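Local atomic coordinates of hypothetical protein Atu0636 (Agrobacterium tumefaciens, PDB entry 2OZV), a protein that probably transfers a methyl group from S-adenosylmethionine to an oxygen atom of a substrate not yet identified. Residues E190-H195 with T218-L223; Q173-I178 with V203-T208. All coordinates share one frame; numbering follows the deposited sequence.

Contact 1 of 2, residues E190-H195 with T218-L223; sequences EITLIH and TFRAPL
Glu190 and Arg220 meet across a parallel strand pair on the outer flank of a class I methyltransferase-type sheet, where strand 218-224 lies beyond the 3-2-1-4-5-7-6 core. The carboxylate and guanidinium planes stand almost upright to each other, 89° apart. Arg220 folds back at chi2 and chi3, laying CD beside the Glu carboxylate and placing NH1 2.8 Å from Glu190 OE1. In this salt bridge NH1 comes to the syn side of OE1 but 33° out of the carboxylate plane, while OE1 lies practically in the guanidinium plane. Both partners have second grips on the chain's C-terminal tail: Glu190 OE2 takes the backbone N-H of Asn250, while Arg220 NH1 also reaches the carbonyl of Ala248.

On the opposite face of the sheet, Ile191 and Phe219 run side by side. Ile191 CD1 lies over one face of the Phe219 ring in a CH-pi contact, 4.1 Å from the centroid and displaced toward the rim; Leu193 CD2 instead comes in at the ring edge, 3.6 Å from Phe219 CD2. Phe219 also packs on Leu193 of the second subunit.

The ladder pairing Ile191 with Phe219 slips by one residue before Ile194 pairs with Leu223. A water bridges the interruption, accepting from Leu193 N and donating to the carbonyls of Ile191 and Arg220, its oxygen 2.6 Å from Arg220 O. Thr192 turns OG1 against Arg220 CB, although its hydroxyl is hydrogen-bonded to Tyr247. Beyond the slip, Leu223 grips the neighbouring strand twice: its N donates to Leu193 O at 2.9 Å, and its O receives a nearly straight bond from His195 N, also 2.9 Å.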
loop_
_atom_site.group_PDB
_atom_site.type_symbol
_atom_site.label_atom_id
_atom_site.label_comp_id
_atom_site.label_asym_id
_atom_site.label_seq_id
_atom_site.Cartn_x
_atom_site.Cartn_y
_atom_site.Cartn_z
ATOM N N GLU B 190 2.670 9.538 3.223
ATOM C CA GLU B 190 2.373 9.512 1.798
ATOM C C GLU B 190 3.154 8.370 1.199
ATOM O O GLU B 190 4.402 8.331 1.318
ATOM C CB GLU B 190 2.832 10.806 1.121
ATOM C CG GLU B 190 1.905 11.979 1.345
ATOM C CD GLU B 190 2.237 13.163 0.434
ATOM O OE1 GLU B 190 3.078 13.026 -0.512
ATOM O OE2 GLU B 190 1.612 14.204 0.656
ATOM N N ILE B 191 2.451 7.449 0.549
ATOM C CA ILE B 191 3.088 6.260 -0.027
ATOM C C ILE B 191 2.995 6.356 -1.537
ATOM O O ILE B 191 1.889 6.479 -2.080
ATOM C CB ILE B 191 2.359 4.972 0.465
ATOM C CG1 ILE B 191 2.368 4.899 2.018
ATOM C CG2 ILE B 191 2.970 3.736 -0.196
ATOM C CD1 ILE B 191 1.582 3.661 2.598
ATOM N N THR B 192 4.140 6.292 -2.212
ATOM C CA THR B 192 4.156 6.362 -3.654
ATOM C C THR B 192 4.779 5.065 -4.203
ATOM O O THR B 192 5.978 4.809 -4.017
ATOM C CB THR B 192 4.967 7.590 -4.137
ATOM O OG1 THR B 192 4.442 8.782 -3.548
ATOM C CG2 THR B 192 4.904 7.676 -5.673
ATOM N N LEU B 193 3.960 4.239 -4.850
ATOM C CA LEU B 193 4.502 3.032 -5.476
ATOM C C LEU B 193 5.246 3.377 -6.756
ATOM O O LEU B 193 4.861 4.314 -7.485
ATOM C CB LEU B 193 3.369 2.051 -5.800
ATOM C CG LEU B 193 2.790 1.245 -4.596
ATOM C CD1 LEU B 193 3.869 0.356 -3.900
ATOM C CD2 LEU B 193 2.046 2.036 -3.570
ATOM N N ILE B 194 6.268 2.571 -7.045
ATOM C CA ILE B 194 7.158 2.745 -8.197
ATOM C C ILE B 194 7.004 1.535 -9.114
ATOM O O ILE B 194 7.352 0.421 -8.723
ATOM C CB ILE B 194 8.636 2.848 -7.719
ATOM C CG1 ILE B 194 8.786 3.869 -6.588
ATOM C CG2 ILE B 194 9.567 3.177 -8.871
ATOM C CD1 ILE B 194 8.384 5.273 -6.974
ATOM N N HIS B 195 6.467 1.739 -10.318
ATOM C CA HIS B 195 6.212 0.631 -11.247
ATOM C C HIS B 195 7.180 0.774 -12.429
ATOM O O HIS B 195 7.428 1.884 -12.862
ATOM C CB HIS B 195 4.760 0.652 -11.750
ATOM C CG HIS B 195 3.728 0.489 -10.654
ATOM N ND1 HIS B 195 3.011 -0.667 -10.478
ATOM C CD2 HIS B 195 3.345 1.322 -9.652
ATOM C CE1 HIS B 195 2.189 -0.528 -9.443
ATOM N NE2 HIS B 195 2.367 0.673 -8.930
ATOM N N THR B 218 -1.996 8.328 3.029
ATOM C CA THR B 218 -2.430 8.642 1.672
ATOM C C THR B 218 -1.572 7.804 0.724
ATOM O O THR B 218 -0.337 7.734 0.930
ATOM C CB THR B 218 -2.111 10.155 1.422
ATOM O OG1 THR B 218 -2.991 10.945 2.222
ATOM C CG2 THR B 218 -2.317 10.509 -0.013
ATOM N N PHE B 219 -2.181 7.176 -0.303
ATOM C CA PHE B 219 -1.391 6.664 -1.420
ATOM C C PHE B 219 -1.401 7.677 -2.539
ATOM O O PHE B 219 -2.461 7.988 -3.128
ATOM C CB PHE B 219 -1.933 5.309 -1.953
ATOM C CG PHE B 219 -1.594 4.113 -1.083
ATOM C CD1 PHE B 219 -2.382 3.791 0.030
ATOM C CD2 PHE B 219 -0.475 3.313 -1.388
ATOM C CE1 PHE B 219 -2.067 2.682 0.839
ATOM C CE2 PHE B 219 -0.175 2.184 -0.597
ATOM C CZ PHE B 219 -0.978 1.892 0.525
ATOM N N ARG B 220 -0.216 8.174 -2.878
ATOM C CA ARG B 220 -0.083 9.125 -3.999
ATOM C C ARG B 220 -0.235 8.407 -5.333
ATOM O O ARG B 220 -0.075 7.173 -5.406
ATOM C CB ARG B 220 1.308 9.805 -3.945
ATOM C CG ARG B 220 1.530 10.670 -2.702
ATOM C CD ARG B 220 0.737 11.976 -2.746
ATOM N NE ARG B 220 0.977 12.717 -3.994
ATOM C CZ ARG B 220 1.982 13.581 -4.188
ATOM N NH1 ARG B 220 2.843 13.858 -3.202
ATOM N NH2 ARG B 220 2.121 14.199 -5.369
ATOM N N ALA B 221 -0.526 9.151 -6.401
ATOM C CA ALA B 221 -0.460 8.556 -7.753
ATOM C C ALA B 221 0.943 7.952 -7.912
ATOM O O ALA B 221 1.923 8.517 -7.418
ATOM C CB ALA B 221 -0.719 9.613 -8.852
ATOM N N PRO B 222 1.041 6.809 -8.581
ATOM C CA PRO B 222 2.341 6.119 -8.618
ATOM C C PRO B 222 3.289 6.760 -9.595
ATOM O O PRO B 222 2.852 7.556 -10.452
ATOM C CB PRO B 222 1.967 4.712 -9.111
ATOM C CG PRO B 222 0.801 4.978 -10.020
ATOM C CD PRO B 222 -0.006 6.044 -9.295
ATOM N N LEU B 223 4.578 6.457 -9.442
ATOM C CA LEU B 223 5.568 6.825 -10.470
ATOM C C LEU B 223 5.791 5.629 -11.381
ATOM O O LEU B 223 5.990 4.507 -10.888
ATOM C CB LEU B 223 6.865 7.257 -9.819
ATOM C CG LEU B 223 6.779 8.500 -8.923
ATOM C CD1 LEU B 223 8.096 8.723 -8.195
ATOM C CD2 LEU B 223 6.436 9.727 -9.759
HETATM O O HOH W 1 1.199 4.973 -4.871
#

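Contact 2 of 2, residues Q173-I178 with V203-T208; sequences QSVAEI and VRMLVT
Met205, present as selenomethionine, reaches from strand 204-211 up to Val175 and Ile178 in the first turn of helix 175-182, part of the helical layer that covers one face of the alpha/beta sheet of this presumed methyltransferase. Its CB already points at the helix. With CG anti to the backbone N (chi1 -177°) and chi2 extended as well, the chain stands out from its strand; at CG it brushes the side chain of Ile191 on the adjoining strand. The selenium comes next, 3.9 Å from Val175 CB and close to CG2 as well, with the two side chains crossing at about a right angle. There the chain bends (chi3 68°), turning the terminal methyl toward Ile178. Met205 CE ends 3.7 Å from Val175 CA and meets Ile178 CD1 tip to tip at 3.4 Å, tighter than usual for two methyl groups.

Ile178 comes down from the helix to receive it, in a turn whose backbone is closed by the bond from Ile178 N to Ser174 O. Two residues farther along the strand, Val207 CG1 approaches Ile178 CG2 more loosely, 4.4 Å apart. Phe149 of helix 148-159 touches both Ser174 and Ile178, and Val175 also packs on Ile179 of the second subunit. At the start of the strand, Val203 and Arg204 both face Ile194 in a classic beta bulge.

The side chains that meet between helix and strand offer only hydrocarbon and selenium: the two are held together by dispersion and by the fit of buried apolar surfaces, with direction supplied by side-chain shape rather than by polar bonds.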
loop_
_atom_site.group_PDB
_atom_site.type_symbol
_atom_site.label_atom_id
_atom_site.label_comp_id
_atom_site.label_asym_id
_atom_site.label_seq_id
_atom_site.Cartn_x
_atom_site.Cartn_y
_atom_site.Cartn_z
ATOM N N GLN B 173 6.726 -4.833 -0.345
ATOM C CA GLN B 173 6.341 -5.850 0.638
ATOM C C GLN B 173 6.571 -5.406 2.081
ATOM O O GLN B 173 6.057 -6.058 3.026
ATOM C CB GLN B 173 7.049 -7.178 0.374
ATOM C CG GLN B 173 8.549 -7.099 0.434
ATOM C CD GLN B 173 9.213 -8.366 -0.043
ATOM O OE1 GLN B 173 9.822 -9.092 0.746
ATOM N NE2 GLN B 173 9.096 -8.653 -1.341
ATOM N N SER B 174 7.319 -4.317 2.254
ATOM C CA SER B 174 7.619 -3.804 3.583
ATOM C C SER B 174 6.543 -2.896 4.158
ATOM O O SER B 174 6.727 -2.361 5.264
ATOM C CB SER B 174 8.959 -3.076 3.568
ATOM O OG SER B 174 9.952 -4.067 3.306
ATOM N N VAL B 175 5.442 -2.704 3.414
ATOM C CA VAL B 175 4.486 -1.639 3.762
ATOM C C VAL B 175 3.956 -1.798 5.196
ATOM O O VAL B 175 3.883 -0.804 5.937
ATOM C CB VAL B 175 3.332 -1.518 2.708
ATOM C CG1 VAL B 175 2.482 -2.770 2.650
ATOM C CG2 VAL B 175 2.469 -0.291 2.973
ATOM N N ALA B 176 3.614 -3.022 5.609
ATOM C CA ALA B 176 3.044 -3.216 6.954
ATOM C C ALA B 176 4.067 -2.884 8.055
ATOM O O ALA B 176 3.714 -2.224 9.044
ATOM C CB ALA B 176 2.475 -4.641 7.152
ATOM N N GLU B 177 5.319 -3.319 7.859
ATOM C CA GLU B 177 6.383 -3.067 8.829
ATOM C C GLU B 177 6.633 -1.556 8.958
ATOM O O GLU B 177 6.896 -1.053 10.050
ATOM C CB GLU B 177 7.675 -3.843 8.458
ATOM C CG GLU B 177 8.803 -3.778 9.511
ATOM C CD GLU B 177 9.990 -4.744 9.285
ATOM O OE1 GLU B 177 9.856 -5.742 8.547
ATOM O OE2 GLU B 177 11.068 -4.518 9.886
ATOM N N ILE B 178 6.554 -0.839 7.837
ATOM C CA ILE B 178 6.812 0.590 7.839
ATOM C C ILE B 178 5.710 1.357 8.561
ATOM O O ILE B 178 5.979 2.219 9.423
ATOM C CB ILE B 178 6.990 1.107 6.418
ATOM C CG1 ILE B 178 8.324 0.616 5.839
ATOM C CG2 ILE B 178 6.978 2.624 6.389
ATOM C CD1 ILE B 178 8.323 0.613 4.311
ATOM N N VAL B 203 7.802 -2.250 -8.000
ATOM C CA VAL B 203 9.121 -2.781 -7.621
ATOM C C VAL B 203 9.732 -2.049 -6.428
ATOM O O VAL B 203 10.574 -2.614 -5.722
ATOM C CB VAL B 203 10.109 -2.802 -8.852
ATOM C CG1 VAL B 203 9.616 -3.802 -9.874
ATOM C CG2 VAL B 203 10.237 -1.431 -9.450
ATOM N N ARG B 204 9.345 -0.785 -6.213
ATOM C CA ARG B 204 9.811 -0.006 -5.078
ATOM C C ARG B 204 8.658 0.821 -4.524
ATOM O O ARG B 204 7.578 0.914 -5.141
ATOM C CB ARG B 204 10.991 0.924 -5.444
ATOM C CG ARG B 204 12.291 0.189 -5.803
ATOM C CD ARG B 204 12.980 -0.392 -4.576
ATOM N NE ARG B 204 14.268 -0.994 -4.937
ATOM C CZ ARG B 204 14.433 -2.217 -5.446
ATOM N NH1 ARG B 204 13.405 -3.029 -5.691
ATOM N NH2 ARG B 204 15.681 -2.650 -5.729
HETATM N N MSE B 205 8.904 1.437 -3.385
HETATM C CA MSE B 205 7.902 2.210 -2.688
HETATM C C MSE B 205 8.594 3.339 -1.948
HETATM O O MSE B 205 9.548 3.075 -1.196
HETATM C CB MSE B 205 7.136 1.322 -1.701
HETATM C CG MSE B 205 6.049 2.076 -1.019
HETATM SE SE MSE B 205 5.156 0.758 0.177
HETATM C CE MSE B 205 6.521 0.445 1.440
ATOM N N LEU B 206 8.147 4.571 -2.180
ATOM C CA LEU B 206 8.634 5.764 -1.456
ATOM C C LEU B 206 7.624 6.060 -0.351
ATOM O O LEU B 206 6.385 5.969 -0.578
ATOM C CB LEU B 206 8.680 6.985 -2.391
ATOM C CG LEU B 206 9.599 6.844 -3.610
ATOM C CD1 LEU B 206 9.507 8.068 -4.535
ATOM C CD2 LEU B 206 11.041 6.608 -3.146
ATOM N N VAL B 207 8.118 6.427 0.836
ATOM C CA VAL B 207 7.233 6.822 1.907
ATOM C C VAL B 207 7.784 8.100 2.525
ATOM O O VAL B 207 9.011 8.181 2.781
ATOM C CB VAL B 207 7.118 5.745 2.993
ATOM C CG1 VAL B 207 6.148 6.237 4.099
ATOM C CG2 VAL B 207 6.642 4.404 2.395
ATOM N N THR B 208 6.921 9.098 2.713
ATOM C CA THR B 208 7.316 10.295 3.498
ATOM C C THR B 208 6.310 10.480 4.636
ATOM O O THR B 208 5.158 10.044 4.527
ATOM C CB THR B 208 7.392 11.609 2.678
ATOM O OG1 THR B 208 6.094 11.977 2.200
ATOM C CG2 THR B 208 8.426 11.510 1.524
#

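In the fold
The centres of contacts 1 and 2 lie about 10 Å apart, and their segments alternate along the chain: 173-178, 190-195, 203-208, 218-223. Helix 175-182 belongs to the beta-alpha-beta crossover from strand 164-170 to strand 186-195, and strand 204-211 then fills the place between those two, running antiparallel to them. Contact 2 therefore fastens the crossover helix onto that inserted strand, while contact 1 adds strand 218-224 at the sheet's outer edge. They join directly through backbone pairing, with Thr192 N 2.8 Å from Leu206 O. Both also touch the second subunit, so this flank of the presumed methyltransferase fold is part of the dimer's meeting surface.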